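Local atomic coordinates of nitrate regulatory protein (Klebsiella oxytoca, PDB entry 4AKK), a protein that responds to nitrate and nitrite and binds the leader RNA of the nasF operon at its factor-independent terminator, bringing about transcription antitermination. Residues 47-52 against 178-183; 60-65 against 111-116; 68-73 against 165-170; 122-127 against 171-176. One frame throughout, in Å; residues are numbered along the deposited sequence.

Contact 1: 47-52 against 178-183; sequences RLQKQQ and DDPQIA
Q49 and D178 meet by van der Waals contact along their aliphatic parts, CB to CB at 4.1 Å, and the two side chains slide past each other in opposite directions. Further out on D178, OD2 lies against helix 37-52, reaching CA of Q49 at 3.8 Å and CG of Q52 at 3.3 Å. CG of D178 stands anti to the carbonyl carbon (chi1 -67°), which takes it toward helix 37-52. Q52 contributes carbon to this contact, while its amide end turns elsewhere: the chain bends at chi2, and NE2 donates to the backbone O of S176.

The polar link across the contact runs through water. Q49 has CG anti to the backbone N (chi1 170°) and is extended beyond it, carrying the amide toward D179 and P180. NE2 of Q49 stays 3.9 Å from OD1 of D179, and one water spans that interval, accepting from NE2 of Q49 at 3.1 Å and donating to OD1 of D179 at 2.5 Å, too short to be taken at face value.

D179 is the N-cap of the helix that begins at P180; its OD2 accepts the capping bond from N of I182 at 2.9 Å through the anti lone pair. A carboxylate here would be favoured by the helix dipole.

S122 of the second subunit packs on Q49 and D178, so this surface contact forms part of the subunit interface. The arrangement is an Asp N-cap followed by proline in the first helical turn, linked through water to a neighbouring helix.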
loop_
_atom_site.group_PDB
_atom_site.type_symbol
_atom_site.label_atom_id
_atom_site.label_comp_id
_atom_site.label_asym_id
_atom_site.label_seq_id
_atom_site.Cartn_x
_atom_site.Cartn_y
_atom_site.Cartn_z
ATOM N N ARG A 47 -11.677 24.301 7.629
ATOM C CA ARG A 47 -11.725 25.435 6.720
ATOM C C ARG A 47 -11.157 25.088 5.343
ATOM O O ARG A 47 -11.731 25.463 4.322
ATOM C CB ARG A 47 -11.040 26.660 7.333
ATOM C CG ARG A 47 -11.872 27.315 8.440
ATOM C CD ARG A 47 -11.348 28.698 8.823
ATOM N NE ARG A 47 -10.138 28.626 9.640
ATOM C CZ ARG A 47 -10.121 28.719 10.967
ATOM N NH1 ARG A 47 -11.254 28.894 11.638
ATOM N NH2 ARG A 47 -8.969 28.637 11.624
ATOM N N LEU A 48 -10.046 24.357 5.310
ATOM C CA LEU A 48 -9.455 23.944 4.036
ATOM C C LEU A 48 -10.388 22.990 3.301
ATOM O O LEU A 48 -10.587 23.104 2.091
ATOM C CB LEU A 48 -8.096 23.276 4.253
ATOM C CG LEU A 48 -6.902 24.206 4.458
ATOM C CD1 LEU A 48 -5.742 23.465 5.100
ATOM C CD2 LEU A 48 -6.488 24.835 3.131
ATOM N N GLN A 49 -10.966 22.053 4.041
ATOM C CA GLN A 49 -11.892 21.099 3.457
ATOM C C GLN A 49 -13.097 21.809 2.850
ATOM O O GLN A 49 -13.529 21.483 1.734
ATOM C CB GLN A 49 -12.341 20.084 4.503
ATOM C CG GLN A 49 -13.494 19.212 4.041
ATOM C CD GLN A 49 -13.669 17.973 4.895
ATOM O OE1 GLN A 49 -12.619 17.604 5.620
ATOM N NE2 GLN A 49 -14.735 17.352 4.904
ATOM N N LYS A 50 -13.634 22.777 3.586
ATOM C CA LYS A 50 -14.751 23.593 3.106
ATOM C C LYS A 50 -14.426 24.228 1.763
ATOM O O LYS A 50 -15.261 24.252 0.864
ATOM C CB LYS A 50 -15.091 24.697 4.115
ATOM C CG LYS A 50 -16.243 24.377 5.053
ATOM C CD LYS A 50 -17.585 24.576 4.358
ATOM C CE LYS A 50 -18.759 24.414 5.325
ATOM N NZ LYS A 50 -18.898 25.567 6.263
ATOM N N GLN A 51 -13.212 24.753 1.648
ATOM C CA GLN A 51 -12.753 25.382 0.419
ATOM C C GLN A 51 -12.685 24.369 -0.722
ATOM O O GLN A 51 -13.033 24.677 -1.864
ATOM C CB GLN A 51 -11.384 26.024 0.644
ATOM C CG GLN A 51 -10.769 26.625 -0.606
ATOM C CD GLN A 51 -9.322 27.049 -0.402
ATOM O OE1 GLN A 51 -8.825 27.092 0.727
ATOM N NE2 GLN A 51 -8.639 27.366 -1.498
ATOM N N GLN A 52 -12.243 23.157 -0.405
ATOM C CA GLN A 52 -12.143 22.086 -1.394
ATOM C C GLN A 52 -13.491 21.670 -1.983
ATOM O O GLN A 52 -13.539 21.085 -3.060
ATOM C CB GLN A 52 -11.432 20.863 -0.801
ATOM C CG GLN A 52 -9.925 20.936 -0.884
ATOM C CD GLN A 52 -9.448 21.377 -2.260
ATOM O OE1 GLN A 52 -9.185 22.562 -2.491
ATOM N NE2 GLN A 52 -9.351 20.427 -3.188
ATOM N N ASP A 178 -10.448 16.211 -0.014
ATOM C CA ASP A 178 -10.446 16.100 1.446
ATOM C C ASP A 178 -11.672 15.347 1.986
ATOM O O ASP A 178 -11.577 14.638 2.986
ATOM C CB ASP A 178 -10.322 17.485 2.091
ATOM C CG ASP A 178 -8.964 18.138 1.831
ATOM O OD1 ASP A 178 -7.968 17.400 1.657
ATOM O OD2 ASP A 178 -8.890 19.388 1.805
ATOM N N ASP A 179 -12.811 15.472 1.313
ATOM C CA ASP A 179 -14.015 14.787 1.776
ATOM C C ASP A 179 -13.906 13.265 1.796
ATOM O O ASP A 179 -13.671 12.647 0.764
ATOM C CB ASP A 179 -15.231 15.156 0.939
ATOM C CG ASP A 179 -16.518 14.660 1.575
ATOM O OD1 ASP A 179 -17.073 15.402 2.407
ATOM O OD2 ASP A 179 -16.937 13.513 1.291
ATOM N N PRO A 180 -14.136 12.658 2.967
ATOM C CA PRO A 180 -14.039 11.205 3.156
ATOM C C PRO A 180 -15.026 10.410 2.293
ATOM O O PRO A 180 -14.642 9.386 1.726
ATOM C CB PRO A 180 -14.395 11.009 4.636
ATOM C CG PRO A 180 -14.310 12.350 5.261
ATOM C CD PRO A 180 -14.590 13.349 4.184
ATOM N N GLN A 181 -16.278 10.854 2.214
ATOM C CA GLN A 181 -17.281 10.130 1.435
ATOM C C GLN A 181 -16.956 10.141 -0.054
ATOM O O GLN A 181 -17.067 9.121 -0.737
ATOM C CB GLN A 181 -18.687 10.699 1.655
ATOM C CG GLN A 181 -19.366 10.221 2.931
ATOM C CD GLN A 181 -19.172 11.187 4.080
ATOM O OE1 GLN A 181 -19.787 12.258 4.119
ATOM N NE2 GLN A 181 -18.315 10.815 5.027
ATOM N N ILE A 182 -16.568 11.301 -0.559
ATOM C CA ILE A 182 -16.231 11.405 -1.966
ATOM C C ILE A 182 -14.980 10.600 -2.290
ATOM O O ILE A 182 -14.948 9.849 -3.263
ATOM C CB ILE A 182 -16.055 12.860 -2.393
ATOM C CG1 ILE A 182 -17.315 13.650 -2.029
ATOM C CG2 ILE A 182 -15.793 12.941 -3.885
ATOM C CD1 ILE A 182 -18.582 13.115 -2.710
ATOM N N ALA A 183 -13.956 10.739 -1.461
ATOM C CA ALA A 183 -12.714 10.018 -1.701
ATOM C C ALA A 183 -12.991 8.523 -1.721
ATOM O O ALA A 183 -12.473 7.813 -2.575
ATOM C CB ALA A 183 -11.663 10.369 -0.651
HETATM O O HOH W 1 -16.662 17.862 2.538
#

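Contact 2: 60-65 against 111-116; sequences GTLAGQ and AALEPA
Helices 60-65 and 111-116 run roughly antiparallel, with 150° between their directions and segment axes 9.1 Å apart, and they come closest at L62 and A112, whose CA atoms are 5.3 Å apart. The second helix is kinked at P115, whose N has no bond to the turn before.

L62 does most of the touching from its side. CG stands anti to the backbone N (chi1 -180°), and the two methyls branch from it to different neighbours. CD1 of L62 meets CB of A112 at 4.0 Å and CD2 of L113 at 3.8 Å; the two leucine side chains cross at a slant. CD2 of L62 touches CB of A116 at 4.0 Å, one helical turn further along. A112 points its small CB toward helix 60-65, where CG of Q65 closes over it at 3.9 Å and CG2 of T61 approaches more loosely. Q65 bends at chi2, and its chain also packs on Q105 and R108 of helix 92-117.

F109 and, from helix 169-173, L173 add to the surroundings of L62. L113 reaches I128 and V132 of helix 122-134 and also packs on E37 of the second subunit.

No hydrogen bond joins the two segments; the hydroxyl of T61 is bonded within its own helix, to O of A57. The contact between the helices is therefore apolar and rests on aliphatic packing, with the small CB atoms of A112 and A116 and the CG of Q65 taking part.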
loop_
_atom_site.group_PDB
_atom_site.type_symbol
_atom_site.label_atom_id
_atom_site.label_comp_id
_atom_site.label_asym_id
_atom_site.label_seq_id
_atom_site.Cartn_x
_atom_site.Cartn_y
_atom_site.Cartn_z
ATOM N N GLY A 60 -15.344 15.467 -10.079
ATOM C CA GLY A 60 -16.334 14.452 -10.389
ATOM C C GLY A 60 -16.593 14.334 -11.879
ATOM O O GLY A 60 -16.751 13.233 -12.417
ATOM N N THR A 61 -16.636 15.476 -12.553
ATOM C CA THR A 61 -16.877 15.500 -13.990
ATOM C C THR A 61 -15.709 14.873 -14.742
ATOM O O THR A 61 -15.902 14.045 -15.628
ATOM C CB THR A 61 -17.087 16.940 -14.509
ATOM O OG1 THR A 61 -18.184 17.544 -13.813
ATOM C CG2 THR A 61 -17.385 16.938 -16.004
ATOM N N LEU A 62 -14.497 15.290 -14.392
ATOM C CA LEU A 62 -13.299 14.744 -15.015
ATOM C C LEU A 62 -13.265 13.220 -14.885
ATOM O O LEU A 62 -12.977 12.516 -15.849
ATOM C CB LEU A 62 -12.036 15.361 -14.409
ATOM C CG LEU A 62 -10.741 14.831 -15.023
ATOM C CD1 LEU A 62 -10.743 15.003 -16.543
ATOM C CD2 LEU A 62 -9.520 15.506 -14.392
ATOM N N ALA A 63 -13.576 12.717 -13.693
ATOM C CA ALA A 63 -13.641 11.276 -13.476
ATOM C C ALA A 63 -14.660 10.611 -14.403
ATOM O O ALA A 63 -14.402 9.548 -14.957
ATOM C CB ALA A 63 -13.961 10.973 -12.031
ATOM N N GLY A 64 -15.815 11.245 -14.567
ATOM C CA GLY A 64 -16.845 10.729 -15.443
ATOM C C GLY A 64 -16.452 10.720 -16.909
ATOM O O GLY A 64 -16.752 9.767 -17.623
ATOM N N GLN A 65 -15.795 11.788 -17.360
ATOM C CA GLN A 65 -15.298 11.863 -18.731
ATOM C C GLN A 65 -14.163 10.872 -18.996
ATOM O O GLN A 65 -14.036 10.352 -20.102
ATOM C CB GLN A 65 -14.855 13.286 -19.084
ATOM C CG GLN A 65 -16.019 14.285 -19.127
ATOM C CD GLN A 65 -17.189 13.794 -19.988
ATOM O OE1 GLN A 65 -16.871 13.256 -21.154
ATOM N NE2 GLN A 65 -18.353 13.887 -19.600
ATOM N N ALA A 111 -12.092 19.086 -22.666
ATOM C CA ALA A 111 -12.862 20.168 -22.060
ATOM C C ALA A 111 -12.843 20.063 -20.535
ATOM O O ALA A 111 -12.589 21.051 -19.836
ATOM C CB ALA A 111 -14.292 20.158 -22.575
ATOM N N ALA A 112 -13.110 18.864 -20.020
ATOM C CA ALA A 112 -13.104 18.638 -18.577
ATOM C C ALA A 112 -11.730 18.903 -17.952
ATOM O O ALA A 112 -11.629 19.098 -16.741
ATOM C CB ALA A 112 -13.584 17.234 -18.245
ATOM N N LEU A 113 -10.679 18.936 -18.769
ATOM C CA LEU A 113 -9.338 19.232 -18.238
ATOM C C LEU A 113 -9.113 20.718 -17.895
ATOM O O LEU A 113 -8.290 21.037 -17.033
ATOM C CB LEU A 113 -8.233 18.745 -19.186
ATOM C CG LEU A 113 -7.983 17.236 -19.291
ATOM C CD1 LEU A 113 -6.867 16.967 -20.282
ATOM C CD2 LEU A 113 -7.644 16.643 -17.938
ATOM N N GLU A 114 -9.836 21.618 -18.564
ATOM C CA GLU A 114 -9.626 23.062 -18.389
ATOM C C GLU A 114 -9.777 23.502 -16.934
ATOM O O GLU A 114 -8.887 24.137 -16.379
ATOM C CB GLU A 114 -10.560 23.876 -19.311
ATOM C CG GLU A 114 -10.186 25.364 -19.473
ATOM C CD GLU A 114 -10.816 26.282 -18.416
ATOM O OE1 GLU A 114 -12.033 26.152 -18.150
ATOM O OE2 GLU A 114 -10.096 27.150 -17.865
ATOM N N PRO A 115 -10.913 23.160 -16.308
ATOM C CA PRO A 115 -11.098 23.513 -14.902
ATOM C C PRO A 115 -10.097 22.798 -13.991
ATOM O O PRO A 115 -9.705 23.365 -12.970
ATOM C CB PRO A 115 -12.532 23.046 -14.612
ATOM C CG PRO A 115 -13.188 22.994 -15.937
ATOM C CD PRO A 115 -12.129 22.564 -16.886
ATOM N N ALA A 116 -9.674 21.589 -14.356
ATOM C CA ALA A 116 -8.752 20.830 -13.502
ATOM C C ALA A 116 -7.412 21.531 -13.362
ATOM O O ALA A 116 -6.768 21.453 -12.317
ATOM C CB ALA A 116 -8.557 19.406 -14.026
#

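Contact 3: 68-73 against 165-170; sequences ALVHML and HLLNIV
L166 faces helix 68-73, and its side chain can be followed outward atom by atom. CB of L166 comes first, touching CG2 of V70 at 3.9 Å as the two side chains slide past each other in opposite directions. CG is anti to the carbonyl carbon (chi1 -77°), and beyond it the methyls divide. CD1 of L166 meets two leucines, CD2 of L69 at 3.6 Å and CD1 of L73 at 3.5 Å; the last pair is tighter than usual van der Waals contact. CD2 of L166 also leans on L69, at 4.0 Å from its CD2. Both L69 and L73 cross L166 at about a right angle.

V70 has a second neighbour in L167, whose CD2 lies 3.9 Å from CG2 of V70, the same methyl that meets CB of L166.

Other helices complete the surroundings: F109 and A131 pack on L166, M193 on L167, and I163 on both V70 and L73. Segment 165-170 carries the break between helices 152-167 and 169-173. With every touching residue buried and no hydrogen bond between the segments, this is aliphatic core packing of the all-helical NIT domain, the nitrate- and nitrite-sensing module.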
loop_
_atom_site.group_PDB
_atom_site.type_symbol
_atom_site.label_atom_id
_atom_site.label_comp_id
_atom_site.label_asym_id
_atom_site.label_seq_id
_atom_site.Cartn_x
_atom_site.Cartn_y
_atom_site.Cartn_z
ATOM N N ALA A 68 -15.846 7.519 -19.485
ATOM C CA ALA A 68 -16.529 7.407 -20.769
ATOM C C ALA A 68 -15.537 7.215 -21.907
ATOM O O ALA A 68 -15.756 6.401 -22.803
ATOM C CB ALA A 68 -17.397 8.639 -21.024
ATOM N N LEU A 69 -14.452 7.981 -21.874
ATOM C CA LEU A 69 -13.407 7.851 -22.881
ATOM C C LEU A 69 -12.797 6.445 -22.844
ATOM O O LEU A 69 -12.588 5.825 -23.875
ATOM C CB LEU A 69 -12.324 8.909 -22.662
ATOM C CG LEU A 69 -11.112 8.869 -23.598
ATOM C CD1 LEU A 69 -11.543 9.001 -25.047
ATOM C CD2 LEU A 69 -10.112 9.956 -23.235
ATOM N N VAL A 70 -12.529 5.950 -21.643
ATOM C CA VAL A 70 -11.947 4.627 -21.477
ATOM C C VAL A 70 -12.902 3.594 -22.051
ATOM O O VAL A 70 -12.482 2.649 -22.708
ATOM C CB VAL A 70 -11.625 4.328 -19.986
ATOM C CG1 VAL A 70 -11.481 2.820 -19.738
ATOM C CG2 VAL A 70 -10.363 5.079 -19.560
ATOM N N HIS A 71 -14.195 3.788 -21.822
ATOM C CA HIS A 71 -15.177 2.834 -22.313
ATOM C C HIS A 71 -15.200 2.773 -23.849
ATOM O O HIS A 71 -15.186 1.686 -24.443
ATOM C CB HIS A 71 -16.580 3.124 -21.754
ATOM C CG HIS A 71 -17.616 2.162 -22.245
ATOM N ND1 HIS A 71 -17.739 0.881 -21.746
ATOM C CD2 HIS A 71 -18.554 2.278 -23.217
ATOM C CE1 HIS A 71 -18.714 0.255 -22.381
ATOM N NE2 HIS A 71 -19.225 1.081 -23.279
ATOM N N MET A 72 -15.228 3.938 -24.487
ATOM C CA MET A 72 -15.189 3.994 -25.943
ATOM C C MET A 72 -13.892 3.381 -26.489
ATOM O O MET A 72 -13.908 2.678 -27.499
ATOM C CB MET A 72 -15.350 5.434 -26.449
ATOM C CG MET A 72 -16.713 6.104 -26.148
ATOM S SD MET A 72 -18.258 5.125 -26.154
ATOM C CE MET A 72 -18.031 3.876 -27.406
ATOM N N LEU A 73 -12.770 3.659 -25.823
ATOM C CA LEU A 73 -11.480 3.086 -26.228
ATOM C C LEU A 73 -11.503 1.561 -26.106
ATOM O O LEU A 73 -10.921 0.862 -26.928
ATOM C CB LEU A 73 -10.337 3.668 -25.394
ATOM C CG LEU A 73 -9.944 5.096 -25.777
ATOM C CD1 LEU A 73 -9.107 5.725 -24.679
ATOM C CD2 LEU A 73 -9.204 5.123 -27.113
ATOM N N HIS A 165 -2.965 4.807 -18.742
ATOM C CA HIS A 165 -2.573 6.154 -18.335
ATOM C C HIS A 165 -3.772 7.053 -18.047
ATOM O O HIS A 165 -3.692 7.945 -17.213
ATOM C CB HIS A 165 -1.659 6.790 -19.370
ATOM C CG HIS A 165 -0.338 6.102 -19.483
ATOM N ND1 HIS A 165 0.581 5.790 -18.541
ATOM C CD2 HIS A 165 0.145 5.598 -20.672
ATOM C CE1 HIS A 165 1.600 5.127 -19.176
ATOM N NE2 HIS A 165 1.315 5.026 -20.460
ATOM N N LEU A 166 -4.884 6.801 -18.726
ATOM C CA LEU A 166 -6.103 7.560 -18.472
ATOM C C LEU A 166 -6.625 7.185 -17.102
ATOM O O LEU A 166 -6.958 8.051 -16.306
ATOM C CB LEU A 166 -7.159 7.278 -19.542
ATOM C CG LEU A 166 -6.907 7.990 -20.867
ATOM C CD1 LEU A 166 -7.828 7.448 -21.947
ATOM C CD2 LEU A 166 -7.082 9.504 -20.689
ATOM N N LEU A 167 -6.672 5.883 -16.839
ATOM C CA LEU A 167 -7.114 5.351 -15.557
ATOM C C LEU A 167 -6.248 5.800 -14.384
ATOM O O LEU A 167 -6.764 6.027 -13.294
ATOM C CB LEU A 167 -7.155 3.819 -15.598
ATOM C CG LEU A 167 -8.272 3.194 -16.431
ATOM C CD1 LEU A 167 -8.236 1.676 -16.317
ATOM C CD2 LEU A 167 -9.627 3.728 -16.005
ATOM N N ASN A 168 -4.941 5.924 -14.612
ATOM C CA ASN A 168 -4.009 6.358 -13.575
ATOM C C ASN A 168 -4.261 7.794 -13.135
ATOM O O ASN A 168 -3.758 8.227 -12.103
ATOM C CB ASN A 168 -2.538 6.217 -14.026
ATOM C CG ASN A 168 -2.090 4.767 -14.169
ATOM O OD1 ASN A 168 -2.745 3.850 -13.682
ATOM N ND2 ASN A 168 -0.961 4.560 -14.849
ATOM N N ILE A 169 -5.027 8.548 -13.912
ATOM C CA ILE A 169 -5.368 9.889 -13.461
ATOM C C ILE A 169 -6.289 9.824 -12.240
ATOM O O ILE A 169 -6.181 10.638 -11.336
ATOM C CB ILE A 169 -6.054 10.720 -14.550
ATOM C CG1 ILE A 169 -5.108 10.957 -15.734
ATOM C CG2 ILE A 169 -6.561 12.037 -13.952
ATOM C CD1 ILE A 169 -5.786 11.584 -16.941
ATOM N N VAL A 170 -7.179 8.838 -12.219
ATOM C CA VAL A 170 -8.267 8.794 -11.232
ATOM C C VAL A 170 -7.843 8.754 -9.758
ATOM O O VAL A 170 -8.302 9.578 -8.969
ATOM C CB VAL A 170 -9.256 7.649 -11.523
ATOM C CG1 VAL A 170 -10.343 7.606 -10.458
ATOM C CG2 VAL A 170 -9.875 7.825 -12.900
#

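Contact 4: 122-127 against 171-176; sequences SALCWR and PQLNDS
Q172 lies against helix 122-127, chiefly on L124, with A123 and R127 alongside. CG of Q172 rests 3.7 Å from CA of L124, and CD1 of L124 returns the contact at CB of Q172, 3.8 Å away. The chain of Q172 then bends at chi2 (69°), and its amide spans two polar partners. NE2 of Q172 passes CB of A123 at 3.3 Å and donates to OD2 of D175 at 2.8 Å, an almost straight bond (174°) lying in the amide plane. OE1 of Q172 sits at the edge of the guanidinium and takes a weak bond of 3.4 Å from NE of R127; the two flat groups are nearly coplanar. The firm bond to D175, with the weak one from R127, favours this rotation of the amide.

L124 also meets L173, with CD1 of L124 4.0 Å from CD2 of L173.

S121 extends the network by bonding to both OD2 of D175 and N of L124. L173 continues to L62 and A63 of helix 56-85, while Q351 of helix 341-358 packs on R127 and P171. W126 sets its ring edge-to-face with F42 of the second subunit, so helix 122-134 lies between short helix 169-173 and the dimer partner.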
loop_
_atom_site.group_PDB
_atom_site.type_symbol
_atom_site.label_atom_id
_atom_site.label_comp_id
_atom_site.label_asym_id
_atom_site.label_seq_id
_atom_site.Cartn_x
_atom_site.Cartn_y
_atom_site.Cartn_z
ATOM N N SER A 122 1.227 18.957 -8.610
ATOM C CA SER A 122 2.306 18.575 -9.503
ATOM C C SER A 122 2.155 17.130 -9.986
ATOM O O SER A 122 2.324 16.844 -11.164
ATOM C CB SER A 122 3.659 18.771 -8.810
ATOM O OG SER A 122 4.721 18.385 -9.668
ATOM N N ALA A 123 1.834 16.220 -9.077
ATOM C CA ALA A 123 1.677 14.825 -9.471
ATOM C C ALA A 123 0.497 14.620 -10.437
ATOM O O ALA A 123 0.596 13.845 -11.389
ATOM C CB ALA A 123 1.544 13.942 -8.237
ATOM N N LEU A 124 -0.611 15.326 -10.217
ATOM C CA LEU A 124 -1.759 15.232 -11.127
ATOM C C LEU A 124 -1.401 15.753 -12.513
ATOM O O LEU A 124 -1.772 15.166 -13.535
ATOM C CB LEU A 124 -2.978 15.982 -10.575
ATOM C CG LEU A 124 -4.255 15.809 -11.402
ATOM C CD1 LEU A 124 -4.687 14.338 -11.418
ATOM C CD2 LEU A 124 -5.375 16.702 -10.862
ATOM N N CYS A 125 -0.669 16.856 -12.550
ATOM C CA CYS A 125 -0.140 17.360 -13.812
ATOM C C CYS A 125 0.659 16.307 -14.569
ATOM O O CYS A 125 0.505 16.156 -15.792
ATOM C CB CYS A 125 0.729 18.590 -13.581
ATOM S SG CYS A 125 -0.185 20.017 -12.947
ATOM N N TRP A 126 1.528 15.592 -13.855
ATOM C CA TRP A 126 2.332 14.546 -14.494
ATOM C C TRP A 126 1.453 13.419 -15.059
ATOM O O TRP A 126 1.682 12.945 -16.171
ATOM C CB TRP A 126 3.371 13.980 -13.523
ATOM C CG TRP A 126 4.671 14.734 -13.506
ATOM C CD1 TRP A 126 4.950 15.875 -12.807
ATOM C CD2 TRP A 126 5.876 14.387 -14.203
ATOM N NE1 TRP A 126 6.251 16.262 -13.029
ATOM C CE2 TRP A 126 6.842 15.366 -13.882
ATOM C CE3 TRP A 126 6.233 13.345 -15.066
ATOM C CZ2 TRP A 126 8.145 15.335 -14.395
ATOM C CZ3 TRP A 126 7.531 13.315 -15.573
ATOM C CH2 TRP A 126 8.467 14.305 -15.235
ATOM N N ARG A 127 0.452 12.995 -14.294
ATOM C CA ARG A 127 -0.435 11.928 -14.745
ATOM C C ARG A 127 -1.167 12.361 -16.005
ATOM O O ARG A 127 -1.253 11.619 -16.983
ATOM C CB ARG A 127 -1.457 11.571 -13.663
ATOM C CG ARG A 127 -0.875 10.867 -12.450
ATOM C CD ARG A 127 -0.355 9.469 -12.776
ATOM N NE ARG A 127 0.069 8.769 -11.562
ATOM C CZ ARG A 127 0.713 7.604 -11.543
ATOM N NH1 ARG A 127 1.020 6.988 -12.680
ATOM N NH2 ARG A 127 1.064 7.058 -10.384
ATOM N N PRO A 171 -6.979 7.796 -9.380
ATOM C CA PRO A 171 -6.512 7.734 -7.991
ATOM C C PRO A 171 -5.765 9.003 -7.596
ATOM O O PRO A 171 -5.792 9.424 -6.442
ATOM C CB PRO A 171 -5.538 6.545 -7.993
ATOM C CG PRO A 171 -5.865 5.764 -9.236
ATOM C CD PRO A 171 -6.334 6.777 -10.228
ATOM N N GLN A 172 -5.086 9.606 -8.558
ATOM C CA GLN A 172 -4.355 10.834 -8.291
ATOM C C GLN A 172 -5.333 11.956 -7.967
ATOM O O GLN A 172 -5.011 12.881 -7.228
ATOM C CB GLN A 172 -3.515 11.231 -9.503
ATOM C CG GLN A 172 -2.400 12.178 -9.140
ATOM C CD GLN A 172 -1.356 11.487 -8.313
ATOM O OE1 GLN A 172 -0.880 10.411 -8.682
ATOM N NE2 GLN A 172 -0.995 12.088 -7.182
ATOM N N LEU A 173 -6.530 11.864 -8.536
ATOM C CA LEU A 173 -7.592 12.819 -8.247
ATOM C C LEU A 173 -7.873 12.949 -6.753
ATOM O O LEU A 173 -8.240 14.025 -6.289
ATOM C CB LEU A 173 -8.879 12.443 -8.989
ATOM C CG LEU A 173 -8.968 12.895 -10.442
ATOM C CD1 LEU A 173 -10.376 12.686 -10.974
ATOM C CD2 LEU A 173 -8.562 14.349 -10.557
ATOM N N ASN A 174 -7.696 11.860 -6.005
ATOM C CA ASN A 174 -7.878 11.881 -4.548
ATOM C C ASN A 174 -6.873 12.713 -3.739
ATOM O O ASN A 174 -7.160 13.104 -2.605
ATOM C CB ASN A 174 -7.926 10.458 -3.990
ATOM C CG ASN A 174 -9.340 9.925 -3.877
ATOM O OD1 ASN A 174 -10.309 10.669 -4.042
ATOM N ND2 ASN A 174 -9.469 8.639 -3.579
ATOM N N ASP A 175 -5.700 12.980 -4.305
ATOM C CA ASP A 175 -4.679 13.749 -3.588
ATOM C C ASP A 175 -5.116 15.199 -3.348
ATOM O O ASP A 175 -4.421 15.974 -2.685
ATOM C CB ASP A 175 -3.305 13.680 -4.297
ATOM C CG ASP A 175 -3.203 14.609 -5.518
ATOM O OD1 ASP A 175 -4.054 15.512 -5.672
ATOM O OD2 ASP A 175 -2.257 14.440 -6.327
ATOM N N SER A 176 -6.265 15.564 -3.901
ATOM C CA SER A 176 -6.801 16.902 -3.701
ATOM C C SER A 176 -8.264 16.843 -3.301
ATOM O O SER A 176 -9.003 17.821 -3.452
ATOM C CB SER A 176 -6.618 17.754 -4.954
ATOM O OG SER A 176 -5.297 18.270 -5.014
#

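Contact 3 is core and purely aliphatic, and contact 2, also buried, is apolar too; both draw on helix 56-85. Contact 4 is partly buried and mixes leucine packing with an amide network, while contact 1 lies at the surface and is joined across by a water, beside a helix N-cap within 178-183. Contacts 3 and 4 share helix 169-173, and I169 packs on L124 between them. L173 joins contact 4 to L62 and A63 of segment 60-65. Contact 1 connects to contact 4 through Q52 with S176 and A183 with N174. Distance from the chain's centre does not set the chemistry by itself: contact 2, about 20 Å out, is apolar, whereas contact 4, about 18 Å out, is partly polar.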